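Lipoprotein (Streptococcus pneumoniae serotype 4, PDB 6JF1) binds L-methionine as the substrate-binding lipoprotein of an ABC importer, probably delivering it to the membrane-embedded transporter. Local coordinates at residues Q67-T72 and A81-N86; E76-A81 and S242-A247; K262-E265 and L271-P274. One frame throughout, in Å; residues are numbered along the deposited sequence.

Contact 1: residues Q67-T72 and A81-N86; sequences QPNKAT and AFQHYN. With MET (methionine), chain B.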
ATOM      1  N   GLN A  67       0.345  -5.768  10.669  1.00 26.96           N
ATOM      2  CA  GLN A  67      -0.565  -5.845  11.835  1.00 27.21           C
ATOM      3  C   GLN A  67      -2.053  -5.838  11.461  1.00 27.25           C
ATOM      4  O   GLN A  67      -2.799  -6.480  12.158  1.00 27.53           O
ATOM      5  CB  GLN A  67      -0.333  -4.708  12.835  1.00 31.58           C
ATOM      6  CG  GLN A  67       1.076  -4.676  13.420  1.00 37.97           C
ATOM      7  CD  GLN A  67       1.339  -5.887  14.280  1.00 41.08           C
ATOM      8  OE1 GLN A  67       0.625  -6.155  15.245  1.00 47.32           O
ATOM      9  NE2 GLN A  67       2.367  -6.642  13.919  1.00 42.75           N
ATOM     10  N   PRO A  68      -2.505  -5.062  10.433  1.00 25.48           N
ATOM     11  CA  PRO A  68      -4.010  -4.910  10.325  1.00 22.29           C
ATOM     12  C   PRO A  68      -4.846  -6.185  10.099  1.00 20.80           C
ATOM     13  O   PRO A  68      -6.007  -6.271  10.574  1.00 21.14           O
ATOM     14  CB  PRO A  68      -4.231  -3.891   9.195  1.00 21.62           C
ATOM     15  CG  PRO A  68      -2.966  -3.037   9.241  1.00 23.30           C
ATOM     16  CD  PRO A  68      -1.857  -3.999   9.642  1.00 22.22           C
ATOM     17  N   ASN A  69      -4.306  -7.137   9.353  1.00 18.32           N
ATOM     18  CA  ASN A  69      -5.028  -8.370   9.023  1.00 18.85           C
ATOM     19  C   ASN A  69      -5.167  -9.193  10.308  1.00 19.09           C
ATOM     20  O   ASN A  69      -6.221  -9.761  10.576  1.00 19.48           O
ATOM     21  CB  ASN A  69      -4.274  -9.199   7.961  1.00 17.45           C
ATOM     22  CG  ASN A  69      -4.650  -8.785   6.554  1.00 16.23           C
ATOM     23  OD1 ASN A  69      -5.713  -8.231   6.341  1.00 17.94           O
ATOM     24  ND2 ASN A  69      -3.759  -8.973   5.607  1.00 15.43           N
ATOM     25  N   LYS A  70      -4.080  -9.247  11.082  1.00 19.89           N
ATOM     26  CA  LYS A  70      -4.112  -9.913  12.410  1.00 22.51           C
ATOM     27  C   LYS A  70      -5.184  -9.271  13.302  1.00 22.99           C
ATOM     28  O   LYS A  70      -5.931  -9.980  13.962  1.00 24.31           O
ATOM     29  CB  LYS A  70      -2.747  -9.867  13.103  1.00 23.36           C
ATOM     30  CG  LYS A  70      -2.695 -10.561  14.461  1.00 28.87           C
ATOM     31  CD  LYS A  70      -1.316 -11.058  14.856  1.00 32.90           C
ATOM     32  CE  LYS A  70      -0.372  -9.912  15.162  1.00 40.76           C
ATOM     33  N   ALA A  71      -5.233  -7.938  13.365  1.00 24.05           N
ATOM     34  CA  ALA A  71      -6.281  -7.230  14.156  1.00 22.02           C
ATOM     35  C   ALA A  71      -7.684  -7.664  13.722  1.00 22.12           C
ATOM     36  O   ALA A  71      -8.600  -7.824  14.563  1.00 24.60           O
ATOM     37  CB  ALA A  71      -6.128  -5.739  14.025  1.00 20.68           C
ATOM     38  N   THR A  72      -7.851  -7.883  12.421  1.00 21.92           N
ATOM     39  CA  THR A  72      -9.151  -8.244  11.876  1.00 22.06           C
ATOM     40  C   THR A  72      -9.495  -9.708  12.220  1.00 23.62           C
ATOM     41  O   THR A  72     -10.640 -10.024  12.618  1.00 24.16           O
ATOM     42  CB  THR A  72      -9.191  -7.932  10.372  1.00 22.25           C
ATOM     43  OG1 THR A  72      -8.662  -6.613  10.170  1.00 22.07           O
ATOM     44  CG2 THR A  72     -10.572  -8.053   9.776  1.00 18.10           C
ATOM     45  N   ALA A  81      -8.506  -1.468   5.877  1.00 16.21           N
ATOM     46  CA  ALA A  81      -8.403  -0.841   4.606  1.00 17.18           C
ATOM     47  C   ALA A  81      -6.954  -0.403   4.411  1.00 18.26           C
ATOM     48  O   ALA A  81      -6.584   0.702   4.858  1.00 20.32           O
ATOM     49  CB  ALA A  81      -9.392   0.317   4.561  1.00 17.26           C
ATOM     50  N   PHE A  82      -6.122  -1.244   3.766  1.00 16.43           N
ATOM     51  CA  PHE A  82      -4.706  -0.904   3.682  1.00 17.06           C
ATOM     52  C   PHE A  82      -3.988  -1.736   2.610  1.00 17.63           C
ATOM     53  O   PHE A  82      -2.871  -1.416   2.307  1.00 19.42           O
ATOM     54  CB  PHE A  82      -4.001  -1.152   5.023  1.00 17.63           C
ATOM     55  CG  PHE A  82      -3.663  -2.597   5.299  1.00 17.33           C
ATOM     56  CD1 PHE A  82      -4.645  -3.504   5.666  1.00 18.11           C
ATOM     57  CD2 PHE A  82      -2.349  -3.061   5.164  1.00 18.23           C
ATOM     58  CE1 PHE A  82      -4.333  -4.848   5.881  1.00 18.76           C
ATOM     59  CE2 PHE A  82      -2.030  -4.397   5.391  1.00 17.78           C
ATOM     60  CZ  PHE A  82      -3.026  -5.292   5.737  1.00 18.08           C
ATOM     61  N   GLN A  83      -4.572  -2.814   2.063  1.00 17.60           N
ATOM     62  CA  GLN A  83      -3.746  -3.736   1.282  1.00 16.81           C
ATOM     63  C   GLN A  83      -4.371  -3.918  -0.099  1.00 17.50           C
ATOM     64  O   GLN A  83      -5.529  -3.523  -0.324  1.00 17.10           O
ATOM     65  CB  GLN A  83      -3.672  -5.113   1.957  1.00 15.91           C
ATOM     66  CG  GLN A  83      -5.006  -5.876   1.853  1.00 14.97           C
ATOM     67  CD  GLN A  83      -5.129  -6.907   2.946  1.00 15.76           C
ATOM     68  OE1 GLN A  83      -4.319  -7.833   3.039  1.00 17.87           O
ATOM     69  NE2 GLN A  83      -6.141  -6.755   3.790  1.00 15.25           N
ATOM     70  N   HIS A  84      -3.590  -4.560  -0.986  1.00 17.09           N
ATOM     71  CA  HIS A  84      -4.082  -4.984  -2.327  1.00 17.02           C
ATOM     72  C   HIS A  84      -4.442  -6.477  -2.298  1.00 17.50           C
ATOM     73  O   HIS A  84      -4.181  -7.204  -1.315  1.00 16.27           O
ATOM     74  CB  HIS A  84      -3.135  -4.568  -3.487  1.00 15.57           C
ATOM     75  CG  HIS A  84      -1.690  -4.883  -3.250  1.00 15.19           C
ATOM     76  ND1 HIS A  84      -1.230  -6.173  -2.973  1.00 15.13           N
ATOM     77  CD2 HIS A  84      -0.611  -4.084  -3.228  1.00 14.39           C
ATOM     78  CE1 HIS A  84       0.074  -6.153  -2.839  1.00 15.49           C
ATOM     79  NE2 HIS A  84       0.486  -4.875  -2.967  1.00 15.37           N
ATOM     80  N   TYR A  85      -5.128  -6.920  -3.344  1.00 18.71           N
ATOM     81  CA  TYR A  85      -5.569  -8.356  -3.416  1.00 20.53           C
ATOM     82  C   TYR A  85      -4.383  -9.322  -3.236  1.00 20.01           C
ATOM     83  O   TYR A  85      -4.490 -10.359  -2.574  1.00 18.74           O
ATOM     84  CB  TYR A  85      -6.224  -8.628  -4.776  1.00 20.21           C
ATOM     85  CG  TYR A  85      -7.689  -8.264  -4.898  1.00 22.58           C
ATOM     86  CD1 TYR A  85      -8.695  -9.090  -4.374  1.00 21.84           C
ATOM     87  CD2 TYR A  85      -8.071  -7.124  -5.597  1.00 21.17           C
ATOM     88  CE1 TYR A  85     -10.043  -8.777  -4.547  1.00 22.09           C
ATOM     89  CE2 TYR A  85      -9.416  -6.799  -5.780  1.00 21.41           C
ATOM     90  CZ  TYR A  85     -10.398  -7.625  -5.239  1.00 23.47           C
ATOM     91  OH  TYR A  85     -11.711  -7.317  -5.457  1.00 24.79           O
ATOM     92  N   ASN A  86      -3.249  -9.035  -3.859  1.00 20.39           N
ATOM     93  CA  ASN A  86      -2.129 -10.004  -3.780  1.00 21.04           C
ATOM     94  C   ASN A  86      -1.620 -10.135  -2.347  1.00 20.46           C
ATOM     95  O   ASN A  86      -1.308 -11.247  -1.892  1.00 16.97           O
ATOM     96  CB  ASN A  86      -0.939  -9.592  -4.633  1.00 23.81           C
ATOM     97  CG  ASN A  86      -1.091 -10.048  -6.069  1.00 28.15           C
ATOM     98  OD1 ASN A  86      -2.002 -10.823  -6.399  1.00 29.45           O
ATOM     99  ND2 ASN A  86      -0.206  -9.572  -6.921  1.00 26.70           N
TER
HETATM  100  N   MET B 301      -1.574   0.816  -0.630  1.00 19.92           N
HETATM  101  CA  MET B 301      -0.472  -0.182  -0.910  1.00 19.24           C
HETATM  102  C   MET B 301      -0.263  -0.242  -2.424  1.00 20.37           C
HETATM  103  O   MET B 301       0.892  -0.311  -2.889  1.00 21.38           O
HETATM  104  CB  MET B 301      -0.856  -1.582  -0.406  1.00 19.03           C
HETATM  105  CG  MET B 301       0.355  -2.536  -0.310  1.00 16.76           C
HETATM  106  SD  MET B 301      -0.157  -4.171   0.292  1.00 16.55           S
HETATM  107  CE  MET B 301      -0.225  -3.890   2.068  1.00 14.85           C
HETATM  108  OXT MET B 301      -1.271  -0.155  -3.184  1.00 19.41           O

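Contact 2: residues E76-A81 and S242-A247; sequences EVDLNA and SPKADA. With ZN (zinc ion), chain M; ZN (zinc ion), chain K.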
ATOM      1  N   GLU A  76     -10.274  -7.558  16.863  1.00 24.49           N
ATOM      2  CA  GLU A  76     -10.058  -6.249  17.504  1.00 25.02           C
ATOM      3  C   GLU A  76     -10.705  -5.112  16.683  1.00 26.82           C
ATOM      4  O   GLU A  76     -10.999  -4.040  17.231  1.00 23.47           O
ATOM      5  CB  GLU A  76      -8.561  -5.961  17.565  1.00 29.98           C
ATOM      6  CG  GLU A  76      -7.752  -7.091  18.168  1.00 34.90           C
ATOM      7  CD  GLU A  76      -7.858  -7.129  19.678  1.00 37.65           C
ATOM      8  OE1 GLU A  76      -8.454  -6.186  20.246  1.00 33.53           O
ATOM      9  OE2 GLU A  76      -7.342  -8.099  20.278  1.00 43.51           O
ATOM     10  N   VAL A  77     -10.847  -5.304  15.355  1.00 20.54           N
ATOM     11  CA  VAL A  77     -11.499  -4.342  14.473  1.00 21.26           C
ATOM     12  C   VAL A  77     -12.508  -5.075  13.578  1.00 22.81           C
ATOM     13  O   VAL A  77     -12.425  -6.316  13.413  1.00 23.86           O
ATOM     14  CB  VAL A  77     -10.490  -3.543  13.618  1.00 19.81           C
ATOM     15  CG1 VAL A  77      -9.580  -2.668  14.482  1.00 19.78           C
ATOM     16  CG2 VAL A  77      -9.648  -4.456  12.718  1.00 17.98           C
ATOM     17  N   ASP A  78     -13.436  -4.303  12.985  1.00 18.80           N
ATOM     18  CA  ASP A  78     -14.447  -4.857  12.085  1.00 22.06           C
ATOM     19  C   ASP A  78     -13.927  -4.986  10.646  1.00 19.71           C
ATOM     20  O   ASP A  78     -14.321  -5.918   9.985  1.00 19.84           O
ATOM     21  CB  ASP A  78     -15.746  -4.031  12.122  1.00 21.92           C
ATOM     22  CG  ASP A  78     -16.270  -3.911  13.550  1.00 25.89           C
ATOM     23  OD1 ASP A  78     -16.593  -4.976  14.158  1.00 26.26           O
ATOM     24  OD2 ASP A  78     -16.375  -2.763  14.043  1.00 26.35           O
ATOM     25  N   LEU A  79     -13.187  -3.984  10.146  1.00 17.23           N
ATOM     26  CA  LEU A  79     -12.748  -3.903   8.744  1.00 17.55           C
ATOM     27  C   LEU A  79     -11.286  -3.481   8.759  1.00 18.41           C
ATOM     28  O   LEU A  79     -10.807  -2.902   9.772  1.00 17.30           O
ATOM     29  CB  LEU A  79     -13.521  -2.811   7.988  1.00 16.03           C
ATOM     30  CG  LEU A  79     -15.033  -3.014   7.921  1.00 18.05           C
ATOM     31  CD1 LEU A  79     -15.727  -1.821   7.268  1.00 17.26           C
ATOM     32  CD2 LEU A  79     -15.341  -4.305   7.156  1.00 19.17           C
ATOM     33  N   ASN A  80     -10.615  -3.757   7.647  1.00 17.19           N
ATOM     34  CA  ASN A  80      -9.328  -3.118   7.421  1.00 17.09           C
ATOM     35  C   ASN A  80      -9.326  -2.510   6.023  1.00 17.34           C
ATOM     36  O   ASN A  80     -10.047  -2.988   5.076  1.00 16.91           O
ATOM     37  CB  ASN A  80      -8.148  -4.033   7.795  1.00 16.05           C
ATOM     38  CG  ASN A  80      -7.879  -5.151   6.802  1.00 16.94           C
ATOM     39  OD1 ASN A  80      -7.669  -4.901   5.611  1.00 17.22           O
ATOM     40  ND2 ASN A  80      -7.834  -6.387   7.289  1.00 17.64           N
ATOM     41  N   ALA A  81      -8.506  -1.468   5.877  1.00 16.21           N
ATOM     42  CA  ALA A  81      -8.403  -0.841   4.606  1.00 17.18           C
ATOM     43  C   ALA A  81      -6.954  -0.403   4.411  1.00 18.26           C
ATOM     44  O   ALA A  81      -6.584   0.702   4.858  1.00 20.32           O
ATOM     45  CB  ALA A  81      -9.392   0.317   4.561  1.00 17.26           C
ATOM     46  N   SER A 242     -22.907 -10.954  11.085  1.00 28.20           N
ATOM     47  CA  SER A 242     -22.582 -10.124  12.222  1.00 26.12           C
ATOM     48  C   SER A 242     -23.721  -9.122  12.471  1.00 27.32           C
ATOM     49  O   SER A 242     -24.352  -8.637  11.532  1.00 24.21           O
ATOM     50  CB  SER A 242     -21.281  -9.409  11.946  1.00 27.11           C
ATOM     51  OG  SER A 242     -21.271  -8.136  12.566  1.00 35.56           O
ATOM     52  N   PRO A 243     -23.943  -8.726  13.742  1.00 29.78           N
ATOM     53  CA  PRO A 243     -24.909  -7.658  14.014  1.00 27.55           C
ATOM     54  C   PRO A 243     -24.496  -6.343  13.334  1.00 26.18           C
ATOM     55  O   PRO A 243     -25.318  -5.427  13.196  1.00 28.01           O
ATOM     56  CB  PRO A 243     -24.887  -7.467  15.540  1.00 32.11           C
ATOM     57  CG  PRO A 243     -24.376  -8.779  16.075  1.00 33.52           C
ATOM     58  CD  PRO A 243     -23.451  -9.322  14.992  1.00 32.00           C
ATOM     59  N   LYS A 244     -23.246  -6.225  12.898  1.00 22.76           N
ATOM     60  CA  LYS A 244     -22.782  -4.922  12.302  1.00 23.16           C
ATOM     61  C   LYS A 244     -22.839  -4.948  10.759  1.00 21.00           C
ATOM     62  O   LYS A 244     -22.454  -3.989  10.092  1.00 19.95           O
ATOM     63  CB  LYS A 244     -21.341  -4.622  12.738  1.00 26.67           C
ATOM     64  CG  LYS A 244     -21.240  -4.123  14.177  1.00 29.24           C
ATOM     65  CD  LYS A 244     -19.842  -4.011  14.655  1.00 31.58           C
ATOM     66  CE  LYS A 244     -19.826  -3.583  16.106  1.00 38.75           C
ATOM     67  NZ  LYS A 244     -18.457  -3.163  16.465  1.00 45.64           N
ATOM     68  N   ALA A 245     -23.349  -6.024  10.190  1.00 19.53           N
ATOM     69  CA  ALA A 245     -23.395  -6.194   8.732  1.00 20.86           C
ATOM     70  C   ALA A 245     -24.160  -5.048   8.054  1.00 21.90           C
ATOM     71  O   ALA A 245     -23.681  -4.480   7.049  1.00 23.74           O
ATOM     72  CB  ALA A 245     -23.968  -7.550   8.406  1.00 19.52           C
ATOM     73  N   ASP A 246     -25.329  -4.657   8.583  1.00 25.36           N
ATOM     74  CA  ASP A 246     -26.046  -3.524   7.960  1.00 24.63           C
ATOM     75  C   ASP A 246     -25.144  -2.277   7.922  1.00 23.83           C
ATOM     76  O   ASP A 246     -25.124  -1.568   6.916  1.00 21.12           O
ATOM     77  CB  ASP A 246     -27.365  -3.175   8.649  1.00 27.69           C
ATOM     78  CG  ASP A 246     -28.542  -4.137   8.447  1.00 40.26           C
ATOM     79  OD1 ASP A 246     -28.390  -5.159   7.726  1.00 43.61           O
ATOM     80  OD2 ASP A 246     -29.613  -3.880   9.058  1.00 43.23           O
ATOM     81  N   ALA A 247     -24.499  -1.943   9.047  1.00 20.45           N
ATOM     82  CA  ALA A 247     -23.649  -0.730   9.150  1.00 21.57           C
ATOM     83  C   ALA A 247     -22.461  -0.806   8.192  1.00 19.17           C
ATOM     84  O   ALA A 247     -22.086   0.205   7.577  1.00 19.92           O
ATOM     85  CB  ALA A 247     -23.181  -0.485  10.573  1.00 19.76           C
TER
HETATM   86 ZN    ZN M 312      -7.608  -8.857  22.175  0.80 58.99          ZN
HETATM   87 ZN    ZN K 310      -8.800  -5.907  22.354  1.00 42.41          ZN
HETATM   88  O   HOH W   1     -18.172  -7.255  12.616  1.00 42.76           O
HETATM   89  O   HOH W   2     -16.767  -5.240  16.581  1.00 46.24           O
HETATM   90  O   HOH W   3     -10.717  -5.687  22.230  1.00 37.25           O

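Contact 3: residues K262-E265 and L271-P274; sequences KVIE and LDQP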
ATOM      1  N   LYS A 262     -13.965  11.972  -5.539  1.00 25.67           N
ATOM      2  CA  LYS A 262     -13.338  13.275  -5.726  1.00 24.76           C
ATOM      3  C   LYS A 262     -12.405  13.566  -4.559  1.00 22.04           C
ATOM      4  O   LYS A 262     -11.359  14.113  -4.760  1.00 21.31           O
ATOM      5  CB  LYS A 262     -14.403  14.391  -5.783  1.00 28.76           C
ATOM      6  CG  LYS A 262     -15.277  14.379  -7.032  1.00 33.62           C
ATOM      7  CD  LYS A 262     -16.307  15.512  -7.069  1.00 41.29           C
ATOM      8  N   VAL A 263     -12.823  13.257  -3.340  1.00 21.63           N
ATOM      9  CA  VAL A 263     -11.977  13.549  -2.190  1.00 22.04           C
ATOM     10  C   VAL A 263     -10.659  12.757  -2.319  1.00 22.25           C
ATOM     11  O   VAL A 263      -9.586  13.290  -2.041  1.00 25.13           O
ATOM     12  CB  VAL A 263     -12.695  13.280  -0.847  1.00 21.54           C
ATOM     13  CG1 VAL A 263     -11.715  13.346   0.336  1.00 19.07           C
ATOM     14  CG2 VAL A 263     -13.836  14.268  -0.624  1.00 21.67           C
ATOM     15  N   ILE A 264     -10.725  11.512  -2.767  1.00 19.50           N
ATOM     16  CA  ILE A 264      -9.498  10.690  -2.847  1.00 22.03           C
ATOM     17  C   ILE A 264      -8.514  11.317  -3.839  1.00 24.25           C
ATOM     18  O   ILE A 264      -7.331  11.447  -3.531  1.00 26.29           O
ATOM     19  CB  ILE A 264      -9.838   9.234  -3.204  1.00 21.98           C
ATOM     20  CG1 ILE A 264     -10.483   8.530  -2.002  1.00 23.08           C
ATOM     21  CG2 ILE A 264      -8.604   8.457  -3.692  1.00 19.72           C
ATOM     22  CD1 ILE A 264     -11.015   7.148  -2.340  1.00 21.82           C
ATOM     23  N   GLU A 265      -9.020  11.718  -5.011  1.00 22.41           N
ATOM     24  CA  GLU A 265      -8.224  12.309  -6.063  1.00 25.75           C
ATOM     25  C   GLU A 265      -7.620  13.616  -5.552  1.00 25.64           C
ATOM     26  O   GLU A 265      -6.426  13.826  -5.633  1.00 27.24           O
ATOM     27  CB  GLU A 265      -9.084  12.472  -7.320  1.00 32.60           C
ATOM     28  CG  GLU A 265      -9.501  11.103  -7.860  1.00 42.80           C
ATOM     29  CD  GLU A 265     -10.059  11.004  -9.273  1.00 58.99           C
ATOM     30  OE1 GLU A 265     -11.164  11.555  -9.493  1.00 61.54           O
ATOM     31  OE2 GLU A 265      -9.412  10.336 -10.144  1.00 60.47           O
ATOM     32  N   LEU A 271      -2.230  10.708  -6.451  1.00 23.13           N
ATOM     33  CA  LEU A 271      -1.427   9.481  -6.117  1.00 23.96           C
ATOM     34  C   LEU A 271      -2.332   8.232  -6.034  1.00 22.36           C
ATOM     35  O   LEU A 271      -1.928   7.154  -6.450  1.00 21.88           O
ATOM     36  CB  LEU A 271      -0.658   9.716  -4.813  1.00 22.54           C
ATOM     37  CG  LEU A 271       0.141   8.531  -4.245  1.00 23.65           C
ATOM     38  CD1 LEU A 271       1.264   8.092  -5.181  1.00 21.59           C
ATOM     39  CD2 LEU A 271       0.716   8.912  -2.884  1.00 23.34           C
ATOM     40  N   ASP A 272      -3.551   8.360  -5.520  1.00 21.78           N
ATOM     41  CA  ASP A 272      -4.452   7.209  -5.434  1.00 23.17           C
ATOM     42  C   ASP A 272      -5.545   7.318  -6.506  1.00 25.37           C
ATOM     43  O   ASP A 272      -6.283   8.334  -6.585  1.00 22.96           O
ATOM     44  CB  ASP A 272      -5.181   7.171  -4.096  1.00 24.69           C
ATOM     45  CG  ASP A 272      -4.319   6.921  -2.863  1.00 25.04           C
ATOM     46  OD1 ASP A 272      -3.071   6.909  -2.980  1.00 24.81           O
ATOM     47  OD2 ASP A 272      -4.928   6.718  -1.775  1.00 23.87           O
ATOM     48  N   GLN A 273      -5.714   6.252  -7.267  1.00 24.01           N
ATOM     49  CA  GLN A 273      -6.652   6.273  -8.372  1.00 24.72           C
ATOM     50  C   GLN A 273      -7.857   5.373  -8.058  1.00 24.48           C
ATOM     51  O   GLN A 273      -7.740   4.142  -8.082  1.00 25.20           O
ATOM     52  CB  GLN A 273      -5.937   5.833  -9.651  1.00 26.53           C
ATOM     53  CG  GLN A 273      -6.928   5.644 -10.788  1.00 34.29           C
ATOM     54  CD  GLN A 273      -6.309   5.122 -12.061  1.00 46.67           C
ATOM     55  OE1 GLN A 273      -5.108   5.255 -12.299  1.00 49.65           O
ATOM     56  NE2 GLN A 273      -7.144   4.535 -12.910  1.00 54.00           N
ATOM     57  N   PRO A 274      -9.026   5.957  -7.792  1.00 22.25           N
ATOM     58  CA  PRO A 274     -10.231   5.154  -7.465  1.00 23.86           C
ATOM     59  C   PRO A 274     -10.575   4.192  -8.608  1.00 24.71           C
ATOM     60  O   PRO A 274     -10.394   4.544  -9.766  1.00 22.56           O
ATOM     61  CB  PRO A 274     -11.370   6.191  -7.339  1.00 24.09           C
ATOM     62  CG  PRO A 274     -10.616   7.456  -6.947  1.00 27.11           C
ATOM     63  CD  PRO A 274      -9.369   7.386  -7.813  1.00 24.01           C
TER
HETATM   64  O   HOH W   4      -6.516   9.895  -9.461  1.00 51.34           O

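Contact 1: residues Q67-T72 and A81-N86
F82 and Q83 both turn CG into the gap between backbone N and carbonyl carbon (chi1 79° and 72°), which sets the F82 ring against P68 and the Q83 amide opposite that of N69. The setting is a beta-alpha-beta crossover: strand 56-62 leads through helix 68-73 into strand 79-84, and the contact packs the start of that helix on the end of the strand. P68 CB lies over one face of the F82 ring, 3.8 Å from its centroid, in a CH-pi contact; Q83 CB covers the opposite face. N69 comes in at the ring edge. Its amide and that of Q83 arrive from opposite directions and form a cyclic pair, their planes 33° apart. N69 ND2 gives a nearly straight bond to Q83 OE1 at 2.9 Å, while Q83 NE2 returns one to N69 OD1 at 3.0 Å on a lone pair in the carbonyl plane. The two hydrogen bonds together fix the rotation of both buried amides, and N80 ND2 also donates to N69 OD1. The same strand end reaches the methionine: MET CE lies 3.6 Å from Q83 CA and obliquely beside the F82 ring. H84, at the N-cap of helix 85-95, bonds through ND1 to F87 N and through NE2 to N143 OD1. Its ring is thus held with one face toward the ligand sulfur, MET SD lying 3.4 Å from H84 NE2.

Contact 2: residues E76-A81 and S242-A247
A salt bridge at the surface ties the residue just before strand 79-84 to an ST turn that leads into helix 245-255. The turn, type I from S242 to A245, is closed by the S242 side chain as well as by the backbone: S242 OG accepts from K244 N at 2.8 Å, and S242 O accepts from A245 N at 3.1 Å. K244 leaves this turn fully extended beyond CG (chi2 172°), and its chain crosses the D78 side chain at about a right angle. K244 NZ meets D78 OD2 on the syn side at 3.2 Å, somewhat out of the carboxylate plane (18°), and makes a weak hydrogen bond to D78 OD1 at 3.5 Å. The lysine methylenes also lie close to the carboxylate, with K244 CD 3.4 Å from D78 OD1. A water joins D78 OD1 to S242 OG, adding an indirect tie to the turn. Neither charged group depends on the other alone: D78 OD2 also accepts from K29 N, and K244 NZ also donates to T27 O. Two residues before D78, E76 spreads its carboxylate between two zinc ions, E76 OE1 binding one at 2.1 Å and E76 OE2 the other at 2.1 Å; a water completes part of the first ion's shell. Strand 27-33 runs parallel to 79-84 beside it in the sheet; its I28 packs against K244 and A247, and its I30 against L79. The salt bridge thus joins the start of helix 245-255 to the beginning of strand 79-84, next to the start of strand 27-33.

Contact 3: residues K262-E265 and L271-P274
I264 and E265, on the last turns of helix 258-267, pack against D272 and P274 of the C-terminal segment that folds back on it. There, 273-274 is an outermost strand of the seven-stranded sheet, antiparallel to strand 100-107 through Q273 and I107, and the helix packs on it.

Apolar contacts come first. The I264 methyl CG2, standing opposite the backbone N, points at the returning chain and reaches both D272 CB, at 3.7 Å, and P274 CG, at 4.0 Å. The side chains of I264 and D272 cross at about a right angle; CG2 touches the aspartate methylene, while the carboxylate is engaged by R42 and R35. E265 runs extended beyond CG (chi2 -165°) and carries its CG across the proline obliquely, E265 CG 3.7 Å from P274 CD. P274 CG and CD thus meet two successive helix residues.

The polar links within the contact are indirect. A water donates to E265 OE2 at 3.0 Å and to D272 O at 3.3 Å, bridging the glutamate carboxylate to the backbone of the segment. Nearby, S268 OG is bonded to both I264 O and D272 N, which joins the helix end to the same segment.

Ionic bonds lead away from the helix. D272 OD2 forms salt bridges with both arginines, and D272 OD1 bonds to N203 ND2; N203 OD1 in turn bonds the bound methionine, about 7 Å from the D272 side chain. D272 is therefore a second-shell residue of the ligand pocket, and the arginines probably favour its ionised form. The chemistry is thus divided along one side chain: the D272 methylene packs on the helix, while its carboxylate helps to fix the amide of N203.

In the fold
Contacts 1 and 2 share A81 and strand 79-84 and touch directly, with a probable bond from E76 N to A71 O; contact 3 lies apart, about 9 Å from either at the nearest atoms, though all three reach the same seven-stranded sheet. Contact 1 is buried and relies on a ring face and paired neutral amides beside the methionine. Contact 2, at the surface, relies on opposite charges and water, with zinc bound nearby by E76. Contact 3 is partly buried and mostly apolar, with its charge directed elsewhere. Contacts 1 and 3 approach the ligand, through H84 and through D272 with N203, whereas contact 2 lies away from it.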